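Local coordinates for protein DNA polymerase III subunit beta (Deinococcus radiodurans, PDB 4TRT) that forms a ring-shaped head-to-tail homodimer around DNA and probably tethers DNA polymerases and other proteins to it, giving them processivity, at residues A[34-45]-A[57-68]; A[322-332]-A[344-355]. One frame throughout, in Å; residues are numbered along the deposited sequence.

Interaction 1: A[34-45]-A[57-68]; sequences LKVETSEGGLTL and FVPAEVQQPENF
With CG lodged between its own N and carbonyl carbon (chi1 60°), Phe68 lays its ring beside Val36, and Val36 CB sits over one face, 3.8 Å from the centroid, in a CH-pi contact offset toward the rim. Val36 belongs to the beta hairpin of strands 33-38 and 42-48, part of a larger antiparallel sheet of the N-terminal domain, where strands 68-71 and 52-59 flank it, so segment 57-68 borders both arms. The same kind of torsion in Thr38 (chi1 55°) aims its hydroxyl across the gap: OG1 donates to Glu66 O at 2.7 Å, from above the carbonyl plane rather than on a lone pair. On one flank Val36 and Phe68 form a hydrogen-bonded pair, with Val36 N to Phe68 O at 2.9 Å; on the other, Leu43 and Val58 exchange two nearly straight backbone bonds. Between them the chain rounds the hairpin's end, where Val62 CG2 comes 3.3 Å from Ser39 O and strand 61-63 joins a second sheet beside strand 2-7. Leu45 CD1 meets Val58 CG2 at 3.7 Å on the side facing helix 8-21. Phe57 points to the other face of the sheet, where Thr44 OG1 lies in its ring plane, 3.8 Å from CD1.

Interaction 2: A[322-332]-A[344-355]; sequences DALGPIDGDAE and FRAVGGGGGYMA. Unlike the reference sequence in segment 344-355: Val347 (reference Arg), Gly348 (reference Arg), Gly349 (reference Trp), Gly351 (reference Arg), Gly352 (reference Arg), Tyr353 (reference Val), Met354 (reference Tyr), Ala355 (reference Gly).
Glu332 and Arg345 run side by side across an antiparallel hairpin, and their charged ends form a side-on salt bridge. Two of the guanidinium nitrogens converge on one oxygen: Glu332 OE1 takes Arg345 NE at 2.8 Å and Arg345 NH2 at 2.6 Å, lying in the guanidinium plane although the carboxylate plane is turned 50° from it. The second oxygen, OE2, accepts Gly348 N at 3.2 Å from above the carboxylate plane, so three donors restrain the carboxylate. In the backbone the two residues are a hydrogen-bonded pair, Glu332 N to Arg345 O at 2.8 Å and Arg345 N to Glu332 O, which fixes the register; Arg345, its chi1 at 60° and its chain extended from CG to NE, runs along the glutamate.

The second cluster centres on Tyr353, which, like Val347, Gly348 and Ala355, differs from the reference sequence. Pro326 CB stands 3.8 Å above the ring centroid, only 3° off the normal, while the hydroxyl OH donates to Ala323 O at 2.6 Å and also bonds Tyr142. Ile327 touches both clusters: CG1 meets Tyr353 CE2 at 3.8 Å, and CD1 lies 3.5 Å from Arg345 N. A type I turn from Leu324 to Ile327 presents both Pro326 and Ile327.

Outside, Leu324 and Ile327 pack on helix 254-265, Pro326 and Tyr353 touch helix 130-140, and strands 248-253 and 175-181 flank strands 330-335, 342-346 and 353-357 within one antiparallel sheet.

How the interactions relate
Interaction 1 and interaction 2 lie in the N-terminal and C-terminal domains of the subunit, related domains of one DNA-encircling chain. Their centres lie about 45 Å apart, their nearest atoms about 30 Å, on opposite sides of the chain's centre, so neither can influence the other by direct contact. Each involves a beta hairpin within a large antiparallel sheet, but the partners differ: segment 57-68 borders both arms of its hairpin, whereas segment 322-332 brings the end of a helix as well as a strand. The centre of interaction 1 lies about 29 Å from the chain's centre, that of interaction 2 about 18 Å. Neither pair of segments touches the second subunit, so both are packing within a single chain.

Interaction 1: A[34-45]-A[57-68]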
loop_
_atom_site.group_PDB
_atom_site.type_symbol
_atom_site.label_atom_id
_atom_site.label_comp_id
_atom_site.label_asym_id
_atom_site.label_seq_id
_atom_site.Cartn_x
_atom_site.Cartn_y
_atom_site.Cartn_z
ATOM N N LEU A 34 -23.543 12.421 2.259
ATOM C CA LEU A 34 -24.234 11.420 1.467
ATOM C C LEU A 34 -25.713 11.712 1.629
ATOM O O LEU A 34 -26.184 11.910 2.761
ATOM C CB LEU A 34 -23.919 10.030 2.026
ATOM C CG LEU A 34 -24.664 8.824 1.453
ATOM C CD1 LEU A 34 -24.187 8.560 0.029
ATOM C CD2 LEU A 34 -24.382 7.611 2.319
ATOM N N LYS A 35 -26.455 11.738 0.527
ATOM C CA LYS A 35 -27.896 11.825 0.612
ATOM C C LYS A 35 -28.481 10.423 0.553
ATOM O O LYS A 35 -28.044 9.583 -0.250
ATOM C CB LYS A 35 -28.478 12.696 -0.496
ATOM C CG LYS A 35 -29.987 12.849 -0.391
ATOM C CD LYS A 35 -30.524 14.054 -1.149
ATOM C CE LYS A 35 -30.921 13.731 -2.572
ATOM N NZ LYS A 35 -31.349 14.960 -3.313
ATOM N N VAL A 36 -29.434 10.148 1.441
ATOM C CA VAL A 36 -30.089 8.834 1.473
ATOM C C VAL A 36 -31.583 9.039 1.310
ATOM O O VAL A 36 -32.211 9.723 2.108
ATOM C CB VAL A 36 -29.818 8.063 2.783
ATOM C CG1 VAL A 36 -30.503 6.703 2.728
ATOM C CG2 VAL A 36 -28.326 7.896 3.008
ATOM N N GLU A 37 -32.133 8.487 0.237
ATOM C CA GLU A 37 -33.544 8.584 -0.039
ATOM C C GLU A 37 -34.103 7.206 0.114
ATOM O O GLU A 37 -33.521 6.243 -0.387
ATOM C CB GLU A 37 -33.805 9.061 -1.466
ATOM C CG GLU A 37 -33.608 10.546 -1.656
ATOM C CD GLU A 37 -33.633 10.943 -3.117
ATOM O OE1 GLU A 37 -32.869 10.341 -3.902
ATOM O OE2 GLU A 37 -34.421 11.845 -3.478
ATOM N N THR A 38 -35.225 7.109 0.818
ATOM C CA THR A 38 -35.828 5.827 1.106
ATOM C C THR A 38 -37.191 5.739 0.446
ATOM O O THR A 38 -37.898 6.733 0.290
ATOM C CB THR A 38 -35.927 5.571 2.630
ATOM O OG1 THR A 38 -36.624 6.646 3.281
ATOM C CG2 THR A 38 -34.516 5.413 3.243
ATOM N N SER A 39 -37.535 4.526 0.044
ATOM C CA SER A 39 -38.861 4.205 -0.464
ATOM C C SER A 39 -39.107 2.744 -0.080
ATOM O O SER A 39 -38.262 2.139 0.589
ATOM C CB SER A 39 -38.930 4.433 -1.979
ATOM O OG SER A 39 -37.704 4.116 -2.622
ATOM N N GLU A 40 -40.243 2.179 -0.484
ATOM C CA GLU A 40 -40.571 0.794 -0.124
ATOM C C GLU A 40 -39.465 -0.187 -0.550
ATOM O O GLU A 40 -39.041 -1.021 0.250
ATOM C CB GLU A 40 -41.934 0.362 -0.707
ATOM C CG GLU A 40 -41.904 0.072 -2.199
ATOM C CD GLU A 40 -43.250 -0.321 -2.769
ATOM O OE1 GLU A 40 -44.023 -0.987 -2.047
ATOM O OE2 GLU A 40 -43.522 0.024 -3.945
ATOM N N GLY A 41 -38.984 -0.055 -1.791
ATOM C CA GLY A 41 -38.059 -1.029 -2.384
ATOM C C GLY A 41 -36.641 -0.988 -1.847
ATOM O O GLY A 41 -35.904 -1.977 -1.924
ATOM N N GLY A 42 -36.251 0.144 -1.285
ATOM C CA GLY A 42 -34.919 0.261 -0.746
ATOM C C GLY A 42 -34.424 1.678 -0.581
ATOM O O GLY A 42 -35.204 2.629 -0.470
ATOM N N LEU A 43 -33.104 1.782 -0.527
ATOM C CA LEU A 43 -32.404 3.017 -0.260
ATOM C C LEU A 43 -31.706 3.458 -1.542
ATOM O O LEU A 43 -31.061 2.654 -2.211
ATOM C CB LEU A 43 -31.336 2.809 0.819
ATOM C CG LEU A 43 -31.650 2.039 2.112
ATOM C CD1 LEU A 43 -30.350 1.589 2.752
ATOM C CD2 LEU A 43 -32.446 2.862 3.096
ATOM N N THR A 44 -31.807 4.743 -1.855
ATOM C CA THR A 44 -31.012 5.339 -2.922
ATOM C C THR A 44 -29.978 6.239 -2.260
ATOM O O THR A 44 -30.326 7.185 -1.565
ATOM C CB THR A 44 -31.912 6.114 -3.896
ATOM O OG1 THR A 44 -32.827 5.194 -4.486
ATOM C CG2 THR A 44 -31.114 6.782 -5.026
ATOM N N LEU A 45 -28.710 5.892 -2.458
ATOM C CA LEU A 45 -27.573 6.623 -1.914
ATOM C C LEU A 45 -27.033 7.540 -3.008
ATOM O O LEU A 45 -26.740 7.070 -4.110
ATOM C CB LEU A 45 -26.472 5.638 -1.493
ATOM C CG LEU A 45 -26.856 4.418 -0.642
ATOM C CD1 LEU A 45 -25.700 3.436 -0.506
ATOM C CD2 LEU A 45 -27.322 4.858 0.737
ATOM N N PHE A 57 -28.557 2.378 -5.922
ATOM C CA PHE A 57 -29.707 1.775 -5.264
ATOM C C PHE A 57 -29.287 0.551 -4.444
ATOM O O PHE A 57 -28.575 -0.320 -4.939
ATOM C CB PHE A 57 -30.751 1.367 -6.295
ATOM C CG PHE A 57 -31.962 0.698 -5.701
ATOM C CD1 PHE A 57 -32.944 1.450 -5.074
ATOM C CD2 PHE A 57 -32.133 -0.677 -5.790
ATOM C CE1 PHE A 57 -34.071 0.844 -4.532
ATOM C CE2 PHE A 57 -33.259 -1.289 -5.254
ATOM C CZ PHE A 57 -34.226 -0.524 -4.624
ATOM N N VAL A 58 -29.749 0.485 -3.197
ATOM C CA VAL A 58 -29.520 -0.655 -2.339
ATOM C C VAL A 58 -30.877 -1.223 -1.908
ATOM O O VAL A 58 -31.630 -0.551 -1.195
ATOM C CB VAL A 58 -28.689 -0.251 -1.105
ATOM C CG1 VAL A 58 -28.503 -1.435 -0.167
ATOM C CG2 VAL A 58 -27.339 0.326 -1.551
ATOM N N PRO A 59 -31.195 -2.465 -2.326
ATOM C CA PRO A 59 -32.460 -3.063 -1.892
ATOM C C PRO A 59 -32.570 -3.168 -0.382
ATOM O O PRO A 59 -31.580 -3.468 0.292
ATOM C CB PRO A 59 -32.433 -4.464 -2.535
ATOM C CG PRO A 59 -31.590 -4.290 -3.753
ATOM C CD PRO A 59 -30.537 -3.271 -3.375
ATOM N N ALA A 60 -33.758 -2.889 0.142
ATOM C CA ALA A 60 -33.988 -2.890 1.575
ATOM C C ALA A 60 -35.466 -2.938 1.869
ATOM O O ALA A 60 -36.288 -2.601 1.020
ATOM C CB ALA A 60 -33.395 -1.619 2.197
ATOM N N GLU A 61 -35.809 -3.330 3.090
ATOM C CA GLU A 61 -37.174 -3.208 3.550
ATOM C C GLU A 61 -37.249 -1.973 4.412
ATOM O O GLU A 61 -36.532 -1.871 5.399
ATOM C CB GLU A 61 -37.597 -4.460 4.313
ATOM C CG GLU A 61 -37.401 -5.671 3.416
ATOM C CD GLU A 61 -38.268 -6.853 3.767
ATOM O OE1 GLU A 61 -38.895 -6.834 4.850
ATOM O OE2 GLU A 61 -38.325 -7.800 2.936
ATOM N N VAL A 62 -38.120 -1.043 4.032
ATOM C CA VAL A 62 -38.215 0.251 4.689
ATOM C C VAL A 62 -39.648 0.513 5.174
ATOM O O VAL A 62 -40.612 0.235 4.464
ATOM C CB VAL A 62 -37.816 1.391 3.737
ATOM C CG1 VAL A 62 -37.854 2.724 4.479
ATOM C CG2 VAL A 62 -36.419 1.172 3.138
ATOM N N GLN A 63 -39.783 1.048 6.389
ATOM C CA GLN A 63 -41.074 1.537 6.865
ATOM C C GLN A 63 -40.972 3.042 7.111
ATOM O O GLN A 63 -39.930 3.543 7.547
ATOM C CB GLN A 63 -41.535 0.808 8.135
ATOM C CG GLN A 63 -40.577 0.954 9.304
ATOM C CD GLN A 63 -41.246 0.675 10.644
ATOM O OE1 GLN A 63 -41.850 -0.385 10.839
ATOM N NE2 GLN A 63 -41.129 1.625 11.581
ATOM N N GLN A 64 -42.059 3.747 6.834
ATOM C CA GLN A 64 -42.157 5.191 7.043
ATOM C C GLN A 64 -40.965 5.934 6.410
ATOM O O GLN A 64 -40.184 6.587 7.111
ATOM C CB GLN A 64 -42.329 5.492 8.544
ATOM C CG GLN A 64 -43.610 4.901 9.130
ATOM C CD GLN A 64 -43.675 4.939 10.658
ATOM O OE1 GLN A 64 -43.127 5.831 11.293
ATOM N NE2 GLN A 64 -44.371 3.976 11.246
ATOM N N PRO A 65 -40.824 5.827 5.067
ATOM C CA PRO A 65 -39.658 6.385 4.390
ATOM C C PRO A 65 -39.493 7.892 4.619
ATOM O O PRO A 65 -40.470 8.635 4.670
ATOM C CB PRO A 65 -39.919 6.076 2.904
ATOM C CG PRO A 65 -41.374 5.835 2.794
ATOM C CD PRO A 65 -41.783 5.243 4.109
ATOM N N GLU A 66 -38.242 8.305 4.757
ATOM C CA GLU A 66 -37.883 9.684 5.018
ATOM C C GLU A 66 -36.463 9.853 4.484
ATOM O O GLU A 66 -35.700 8.896 4.455
ATOM C CB GLU A 66 -37.932 9.930 6.523
ATOM C CG GLU A 66 -37.821 11.373 6.957
ATOM C CD GLU A 66 -37.961 11.531 8.471
ATOM O OE1 GLU A 66 -38.414 10.575 9.145
ATOM O OE2 GLU A 66 -37.620 12.612 8.994
ATOM N N ASN A 67 -36.131 11.050 4.017
ATOM C CA ASN A 67 -34.807 11.313 3.453
ATOM C C ASN A 67 -33.924 12.021 4.471
ATOM O O ASN A 67 -34.422 12.719 5.346
ATOM C CB ASN A 67 -34.911 12.165 2.197
ATOM C CG ASN A 67 -35.803 11.553 1.137
ATOM O OD1 ASN A 67 -35.934 10.336 1.032
ATOM N ND2 ASN A 67 -36.418 12.401 0.341
ATOM N N PHE A 68 -32.617 11.835 4.355
ATOM C CA PHE A 68 -31.673 12.469 5.272
ATOM C C PHE A 68 -30.294 12.553 4.645
ATOM O O PHE A 68 -30.032 11.892 3.640
ATOM C CB PHE A 68 -31.600 11.692 6.609
ATOM C CG PHE A 68 -31.154 10.269 6.471
ATOM C CD1 PHE A 68 -32.078 9.254 6.239
ATOM C CD2 PHE A 68 -29.820 9.928 6.590
ATOM C CE1 PHE A 68 -31.668 7.934 6.129
ATOM C CE2 PHE A 68 -29.398 8.609 6.468
ATOM C CZ PHE A 68 -30.330 7.606 6.233
#

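Interaction 2: A[322-332]-A[344-355]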
loop_
_atom_site.group_PDB
_atom_site.type_symbol
_atom_site.label_atom_id
_atom_site.label_comp_id
_atom_site.label_asym_id
_atom_site.label_seq_id
_atom_site.Cartn_x
_atom_site.Cartn_y
_atom_site.Cartn_z
ATOM N N ASP A 322 3.166 2.302 -21.050
ATOM C CA ASP A 322 1.748 2.699 -21.173
ATOM C C ASP A 322 1.121 1.986 -22.370
ATOM O O ASP A 322 0.045 1.403 -22.259
ATOM C CB ASP A 322 1.588 4.204 -21.433
ATOM C CG ASP A 322 1.864 5.076 -20.225
ATOM O OD1 ASP A 322 1.853 4.603 -19.080
ATOM O OD2 ASP A 322 2.059 6.294 -20.446
ATOM N N ALA A 323 1.790 2.068 -23.522
ATOM C CA ALA A 323 1.256 1.544 -24.775
ATOM C C ALA A 323 1.142 0.013 -24.757
ATOM O O ALA A 323 0.186 -0.540 -25.297
ATOM C CB ALA A 323 2.106 2.007 -25.955
ATOM N N LEU A 324 2.117 -0.659 -24.148
ATOM C CA LEU A 324 2.116 -2.119 -24.059
ATOM C C LEU A 324 1.149 -2.698 -23.043
ATOM O O LEU A 324 0.804 -3.893 -23.120
ATOM C CB LEU A 324 3.516 -2.644 -23.740
ATOM C CG LEU A 324 4.545 -2.422 -24.834
ATOM C CD1 LEU A 324 5.900 -2.878 -24.317
ATOM C CD2 LEU A 324 4.146 -3.177 -26.103
ATOM N N GLY A 325 0.741 -1.879 -22.074
ATOM C CA GLY A 325 -0.059 -2.333 -20.943
ATOM C C GLY A 325 -1.197 -3.265 -21.301
ATOM O O GLY A 325 -1.284 -4.360 -20.758
ATOM N N PRO A 326 -2.079 -2.838 -22.212
ATOM C CA PRO A 326 -3.224 -3.667 -22.630
ATOM C C PRO A 326 -2.898 -4.865 -23.540
ATOM O O PRO A 326 -3.792 -5.605 -23.885
ATOM C CB PRO A 326 -4.103 -2.677 -23.398
ATOM C CG PRO A 326 -3.682 -1.326 -22.923
ATOM C CD PRO A 326 -2.205 -1.458 -22.718
ATOM N N ILE A 327 -1.644 -5.045 -23.932
ATOM C CA ILE A 327 -1.256 -6.141 -24.814
ATOM C C ILE A 327 -0.800 -7.356 -24.003
ATOM O O ILE A 327 0.140 -7.270 -23.222
ATOM C CB ILE A 327 -0.136 -5.730 -25.790
ATOM C CG1 ILE A 327 -0.606 -4.576 -26.679
ATOM C CG2 ILE A 327 0.286 -6.928 -26.644
ATOM C CD1 ILE A 327 0.458 -3.921 -27.552
ATOM N N ASP A 328 -1.471 -8.487 -24.229
ATOM C CA ASP A 328 -1.124 -9.775 -23.614
ATOM C C ASP A 328 -0.788 -10.840 -24.674
ATOM O O ASP A 328 -1.235 -10.772 -25.811
ATOM C CB ASP A 328 -2.306 -10.281 -22.798
ATOM C CG ASP A 328 -2.733 -9.311 -21.707
ATOM O OD1 ASP A 328 -1.855 -8.825 -20.970
ATOM O OD2 ASP A 328 -3.949 -9.069 -21.567
ATOM N N GLY A 329 -0.008 -11.829 -24.278
ATOM C CA GLY A 329 0.371 -12.908 -25.171
ATOM C C GLY A 329 1.557 -12.503 -26.015
ATOM O O GLY A 329 2.698 -12.539 -25.564
ATOM N N ASP A 330 1.306 -12.169 -27.266
ATOM C CA ASP A 330 2.377 -11.703 -28.135
ATOM C C ASP A 330 2.093 -10.302 -28.636
ATOM O O ASP A 330 0.951 -9.952 -28.917
ATOM C CB ASP A 330 2.562 -12.696 -29.279
ATOM C CG ASP A 330 3.023 -14.059 -28.778
ATOM O OD1 ASP A 330 4.212 -14.204 -28.384
ATOM O OD2 ASP A 330 2.180 -14.984 -28.746
ATOM N N ALA A 331 3.139 -9.485 -28.656
ATOM C CA ALA A 331 3.045 -8.139 -29.179
ATOM C C ALA A 331 3.539 -8.111 -30.621
ATOM O O ALA A 331 4.447 -8.852 -30.981
ATOM C CB ALA A 331 3.861 -7.183 -28.317
ATOM N N GLU A 332 2.927 -7.237 -31.418
ATOM C CA GLU A 332 3.334 -6.941 -32.774
ATOM C C GLU A 332 3.744 -5.479 -32.794
ATOM O O GLU A 332 2.972 -4.607 -32.408
ATOM C CB GLU A 332 2.138 -7.149 -33.705
ATOM C CG GLU A 332 2.424 -7.868 -34.995
ATOM C CD GLU A 332 1.127 -8.249 -35.713
ATOM O OE1 GLU A 332 0.406 -7.334 -36.131
ATOM O OE2 GLU A 332 0.814 -9.456 -35.843
ATOM N N PHE A 344 1.994 -0.315 -31.860
ATOM C CA PHE A 344 2.090 -1.484 -30.999
ATOM C C PHE A 344 0.684 -2.061 -30.835
ATOM O O PHE A 344 -0.273 -1.334 -30.571
ATOM C CB PHE A 344 2.651 -1.154 -29.609
ATOM C CG PHE A 344 4.034 -0.545 -29.597
ATOM C CD1 PHE A 344 4.840 -0.505 -30.726
ATOM C CD2 PHE A 344 4.553 -0.076 -28.392
ATOM C CE1 PHE A 344 6.097 0.050 -30.672
ATOM C CE2 PHE A 344 5.824 0.454 -28.318
ATOM C CZ PHE A 344 6.593 0.538 -29.468
ATOM N N ARG A 345 0.551 -3.368 -31.030
ATOM C CA ARG A 345 -0.735 -4.043 -30.882
ATOM C C ARG A 345 -0.532 -5.526 -30.549
ATOM O O ARG A 345 0.604 -6.008 -30.555
ATOM C CB ARG A 345 -1.561 -3.866 -32.155
ATOM C CG ARG A 345 -0.918 -4.419 -33.407
ATOM C CD ARG A 345 -1.745 -4.174 -34.656
ATOM N NE ARG A 345 -1.344 -5.144 -35.659
ATOM C CZ ARG A 345 -1.898 -5.294 -36.850
ATOM N NH1 ARG A 345 -2.895 -4.512 -37.249
ATOM N NH2 ARG A 345 -1.443 -6.252 -37.651
ATOM N N ALA A 346 -1.620 -6.233 -30.232
ATOM C CA ALA A 346 -1.584 -7.708 -30.136
ATOM C C ALA A 346 -1.544 -8.306 -31.542
ATOM O O ALA A 346 -1.896 -7.637 -32.510
ATOM C CB ALA A 346 -2.775 -8.246 -29.348
ATOM N N VAL A 347 -1.115 -9.560 -31.664
ATOM C CA VAL A 347 -1.054 -10.245 -32.963
ATOM C C VAL A 347 -2.360 -10.048 -33.777
ATOM O O VAL A 347 -3.452 -10.285 -33.278
ATOM C CB VAL A 347 -0.743 -11.756 -32.778
ATOM C CG1 VAL A 347 -0.925 -12.530 -34.088
ATOM C CG2 VAL A 347 0.668 -11.933 -32.244
ATOM N N GLY A 348 -2.228 -9.577 -35.015
ATOM C CA GLY A 348 -3.383 -9.334 -35.887
ATOM C C GLY A 348 -4.326 -8.216 -35.478
ATOM O O GLY A 348 -5.409 -8.078 -36.049
ATOM N N GLY A 349 -3.928 -7.408 -34.498
ATOM C CA GLY A 349 -4.839 -6.436 -33.907
ATOM C C GLY A 349 -5.960 -7.091 -33.109
ATOM O O GLY A 349 -6.999 -6.475 -32.864
ATOM N N GLY A 350 -5.758 -8.344 -32.708
ATOM C CA GLY A 350 -6.808 -9.110 -32.037
ATOM C C GLY A 350 -7.204 -8.433 -30.742
ATOM O O GLY A 350 -6.347 -7.879 -30.051
ATOM N N GLY A 351 -8.501 -8.434 -30.436
ATOM C CA GLY A 351 -9.013 -7.803 -29.212
ATOM C C GLY A 351 -9.419 -6.352 -29.450
ATOM O O GLY A 351 -10.125 -5.780 -28.642
ATOM N N GLY A 352 -8.948 -5.760 -30.555
ATOM C CA GLY A 352 -9.372 -4.450 -30.993
ATOM C C GLY A 352 -8.499 -3.285 -30.542
ATOM O O GLY A 352 -8.859 -2.134 -30.791
ATOM N N TYR A 353 -7.366 -3.569 -29.899
ATOM C CA TYR A 353 -6.500 -2.508 -29.317
ATOM C C TYR A 353 -5.352 -2.122 -30.211
ATOM O O TYR A 353 -4.763 -2.960 -30.845
ATOM C CB TYR A 353 -5.923 -2.929 -27.963
ATOM C CG TYR A 353 -4.904 -1.955 -27.381
ATOM C CD1 TYR A 353 -5.302 -0.752 -26.798
ATOM C CD2 TYR A 353 -3.545 -2.230 -27.430
ATOM C CE1 TYR A 353 -4.364 0.128 -26.260
ATOM C CE2 TYR A 353 -2.603 -1.352 -26.898
ATOM C CZ TYR A 353 -3.023 -0.174 -26.320
ATOM O OH TYR A 353 -2.093 0.686 -25.783
ATOM N N MET A 354 -5.000 -0.836 -30.215
ATOM C CA MET A 354 -3.865 -0.357 -30.978
ATOM C C MET A 354 -3.315 0.906 -30.309
ATOM O O MET A 354 -4.091 1.766 -29.899
ATOM C CB MET A 354 -4.369 -0.038 -32.379
ATOM C CG MET A 354 -3.366 0.498 -33.365
ATOM S SD MET A 354 -4.268 1.180 -34.780
ATOM C CE MET A 354 -5.639 0.056 -34.944
ATOM N N ALA A 355 -1.997 0.988 -30.221
ATOM C CA ALA A 355 -1.302 2.173 -29.719
ATOM C C ALA A 355 -0.434 2.725 -30.847
ATOM O O ALA A 355 0.230 1.964 -31.551
ATOM C CB ALA A 355 -0.423 1.829 -28.526
#